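Local atomic coordinates of uncharacterized protein MJ0327 (Methanocaldococcus jannaschii DSM 2661, PDB entry 2QTD), a protein that is of unknown function but, as a ribonuclease H-like relative of the dinitrogenase iron-molybdenum cofactor family, may bind or carry such a metal cluster. Residues 14-19 with 61-66. Residues are numbered along the deposited sequence; the frame is centred on the assembly and turned at random. Where two conformers were deposited one is given.
Sequences DKISNS and ICKNIS
Lys63 lays its aliphatic chain across the carbonyl oxygens of Ile16, Ser17 and Asn18. With Lys63 CG anti to its own carbonyl carbon (chi1 -68°) and the rest of the chain extended, the methylenes run past the loop one after another: CB lies 3.5 Å from Asn18 O, CD 3.4 Å from Ser17 O, and CE lies near Ile16 O. On the apolar side, the CG2 methyl of Ile16 meets Lys63 CG at 4.1 Å, the two side chains crossing at a slant. Further along, Ser19 CB packs beside Asn64 CB, and Ser19 CA makes a CA-H...O contact with Asn64 O.

One direct hydrogen bond joins the segments. Asn64 ND2 donates to Asn18 O over 2.9 Å, in the plane of its own amide and nearly in line with the carbonyl (C=O...N angle 161°).

Two waters add further polar bridges. Water 1 accepts from both Lys15 NZ and Lys63 NZ and donates to Ile16 O and Asn18 OD1, giving it four partners. Lys15 NZ and Lys63 NZ stand 5.1 Å apart; their repulsion is probably eased by the shared water and by Asp85, which forms a salt bridge with Lys63. Water 2 accepts from Lys63 N and donates to Ser17 O, linking the two backbones. Within the loop, Ser17 OG donates to Ser19 O at 2.7 Å, from above the carbonyl plane.

The arrangement joins the loop after strand 5-11 to the turn leaving the adjacent parallel strand 59-62, where Ser66 N-caps helix 67-74. Both connections leave the C-terminal ends of neighbouring strands in the mixed five-stranded sheet, whose strand order 3-2-1-4-5 is that of the ribonuclease H-like motif fold of this protein.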
ATOM      1  N   ASP A  14      -2.387  -2.708 -14.709  1.00 25.35           N
ATOM      2  CA  ASP A  14      -1.928  -4.085 -14.980  1.00 25.47           C
ATOM      3  C   ASP A  14      -0.998  -4.718 -13.931  1.00 26.22           C
ATOM      4  O   ASP A  14      -0.725  -5.913 -14.005  1.00 27.04           O
ATOM      5  CB  ASP A  14      -1.294  -4.169 -16.396  1.00 24.48           C
ATOM      6  CG  ASP A  14      -0.240  -3.061 -16.684  1.00 30.07           C
ATOM      7  OD1 ASP A  14      -0.123  -2.089 -15.898  1.00 30.98           O
ATOM      8  OD2 ASP A  14       0.438  -3.137 -17.737  1.00 35.95           O
ATOM      9  N   LYS A  15      -0.565  -3.952 -12.926  1.00 24.20           N
ATOM     10  CA  LYS A  15       0.515  -4.372 -12.025  1.00 24.13           C
ATOM     11  C   LYS A  15       0.702  -3.349 -10.917  1.00 22.30           C
ATOM     12  O   LYS A  15       0.191  -2.226 -11.028  1.00 18.42           O
ATOM     13  CB  LYS A  15       1.820  -4.540 -12.819  1.00 20.22           C
ATOM     14  CG  LYS A  15       2.213  -3.311 -13.616  1.00 24.95           C
ATOM     15  CD  LYS A  15       3.640  -3.420 -14.162  1.00 26.53           C
ATOM     16  CE  LYS A  15       4.120  -2.067 -14.736  1.00 34.77           C
ATOM     17  NZ  LYS A  15       5.614  -1.972 -14.730  1.00 40.49           N
ATOM     18  N   ILE A  16       1.442  -3.738  -9.868  1.00 22.11           N
ATOM     19  CA  ILE A  16       1.930  -2.815  -8.862  1.00 21.06           C
ATOM     20  C   ILE A  16       2.804  -1.805  -9.604  1.00 21.73           C
ATOM     21  O   ILE A  16       3.605  -2.195 -10.481  1.00 15.59           O
ATOM     22  CB  ILE A  16       2.709  -3.554  -7.727  1.00 21.55           C
ATOM     23  CG1 ILE A  16       1.783  -4.533  -6.966  1.00 24.89           C
ATOM     24  CG2 ILE A  16       3.290  -2.522  -6.724  1.00 17.11           C
ATOM     25  CD1 ILE A  16       2.490  -5.400  -5.896  1.00 24.93           C
ATOM     26  N   SER A  17       2.631  -0.523  -9.293  1.00 19.14           N
ATOM     27  CA  SER A  17       3.306   0.546 -10.004  1.00 22.46           C
ATOM     28  C   SER A  17       4.772   0.648  -9.580  1.00 21.10           C
ATOM     29  O   SER A  17       5.177   0.118  -8.545  1.00 20.52           O
ATOM     30  CB  SER A  17       2.652   1.897  -9.720  1.00 19.21           C
ATOM     31  OG  SER A  17       2.752   2.153  -8.321  1.00 19.14           O
ATOM     32  N   ASN A  18       5.511   1.430 -10.357  1.00 20.10           N
ATOM     33  CA  ASN A  18       6.932   1.667 -10.061  0.70 20.63           C
ATOM     34  C   ASN A  18       7.157   2.467  -8.786  1.00 20.50           C
ATOM     35  O   ASN A  18       8.184   2.270  -8.122  1.00 21.59           O
ATOM     36  CB  ASN A  18       7.622   2.387 -11.215  0.70 21.65           C
ATOM     37  CG  ASN A  18       7.770   1.524 -12.479  0.70 23.76           C
ATOM     38  OD1 ASN A  18       7.522   0.322 -12.486  0.70 34.45           O
ATOM     39  ND2 ASN A  18       8.192   2.164 -13.561  0.70 25.56           N
ATOM     40  N   SER A  19       6.223   3.358  -8.452  1.00 20.46           N
ATOM     41  CA  SER A  19       6.294   4.143  -7.215  1.00 21.25           C
ATOM     42  C   SER A  19       4.941   4.497  -6.644  1.00 21.24           C
ATOM     43  O   SER A  19       3.879   4.394  -7.307  1.00 19.98           O
ATOM     44  CB  SER A  19       7.134   5.412  -7.465  1.00 21.98           C
ATOM     45  OG  SER A  19       6.406   6.419  -8.098  1.00 20.39           O
ATOM     46  N   ILE A  61       1.995  -0.852   0.761  1.00 21.36           N
ATOM     47  CA  ILE A  61       2.853  -1.720  -0.081  1.00 17.93           C
ATOM     48  C   ILE A  61       3.130  -0.925  -1.331  1.00 18.16           C
ATOM     49  O   ILE A  61       2.213  -0.479  -1.997  1.00 19.23           O
ATOM     50  CB  ILE A  61       2.263  -3.074  -0.367  1.00 19.59           C
ATOM     51  CG1 ILE A  61       1.987  -3.839   0.913  1.00 19.34           C
ATOM     52  CG2 ILE A  61       3.158  -3.897  -1.289  1.00 20.36           C
ATOM     53  CD1 ILE A  61       1.204  -5.154   0.642  1.00 21.11           C
ATOM     54  N   CYS A  62       4.421  -0.715  -1.594  1.00 19.12           N
ATOM     55  CA  CYS A  62       4.894  -0.050  -2.801  1.00 19.70           C
ATOM     56  C   CYS A  62       6.315  -0.520  -3.147  1.00 19.61           C
ATOM     57  O   CYS A  62       6.945  -1.209  -2.389  1.00 18.88           O
ATOM     58  CB  CYS A  62       4.860   1.469  -2.621  1.00 19.97           C
ATOM     59  SG  CYS A  62       6.015   2.100  -1.332  1.00 21.76           S
ATOM     60  N   LYS A  63       6.757  -0.165  -4.340  1.00 22.08           N
ATOM     61  CA  LYS A  63       8.091  -0.498  -4.801  1.00 24.13           C
ATOM     62  C   LYS A  63       9.068   0.590  -4.471  1.00 25.90           C
ATOM     63  O   LYS A  63      10.224   0.292  -4.202  1.00 33.39           O
ATOM     64  CB  LYS A  63       8.097  -0.767  -6.291  1.00 22.05           C
ATOM     65  CG  LYS A  63       7.376  -2.014  -6.726  1.00 25.75           C
ATOM     66  CD  LYS A  63       7.641  -2.266  -8.189  1.00 24.51           C
ATOM     67  CE  LYS A  63       6.889  -3.439  -8.783  1.00 28.94           C
ATOM     68  NZ  LYS A  63       7.324  -3.664 -10.197  1.00 30.77           N
ATOM     69  N   ASN A  64       8.643   1.836  -4.602  1.00 23.22           N
ATOM     70  CA  ASN A  64       9.467   3.031  -4.321  1.00 24.68           C
ATOM     71  C   ASN A  64       8.569   4.081  -3.757  1.00 23.84           C
ATOM     72  O   ASN A  64       7.376   4.059  -4.028  1.00 23.80           O
ATOM     73  CB  ASN A  64      10.062   3.631  -5.576  1.00 27.55           C
ATOM     74  CG  ASN A  64      11.197   2.833  -6.135  1.00 29.30           C
ATOM     75  OD1 ASN A  64      12.276   2.764  -5.537  1.00 31.89           O
ATOM     76  ND2 ASN A  64      10.980   2.244  -7.305  1.00 39.53           N
ATOM     77  N   ILE A  65       9.141   5.015  -3.002  1.00 24.62           N
ATOM     78  CA  ILE A  65       8.374   6.088  -2.334  1.00 23.43           C
ATOM     79  C   ILE A  65       9.370   7.251  -2.197  1.00 23.70           C
ATOM     80  O   ILE A  65      10.580   7.024  -2.088  1.00 22.53           O
ATOM     81  CB  ILE A  65       7.741   5.636  -0.983  1.00 25.18           C
ATOM     82  CG1 ILE A  65       6.775   6.693  -0.382  1.00 18.62           C
ATOM     83  CG2 ILE A  65       8.834   5.155   0.027  1.00 21.12           C
ATOM     84  CD1 ILE A  65       5.933   6.095   0.695  1.00 25.36           C
ATOM     85  N   SER A  66       8.853   8.476  -2.257  1.00 22.84           N
ATOM     86  CA  SER A  66       9.677   9.685  -2.196  1.00 23.61           C
ATOM     87  C   SER A  66      10.076   9.946  -0.751  1.00 24.28           C
ATOM     88  O   SER A  66       9.402   9.519   0.191  1.00 21.40           O
ATOM     89  CB  SER A  66       8.923  10.910  -2.765  1.00 22.60           C
ATOM     90  OG  SER A  66       7.886  11.340  -1.907  1.00 22.66           O
TER
HETATM   91  O   HOH W   1       5.838  -1.834 -11.779  1.00 36.96           O
HETATM   92  O   HOH W   2       5.142   1.398  -6.166  1.00 20.13           O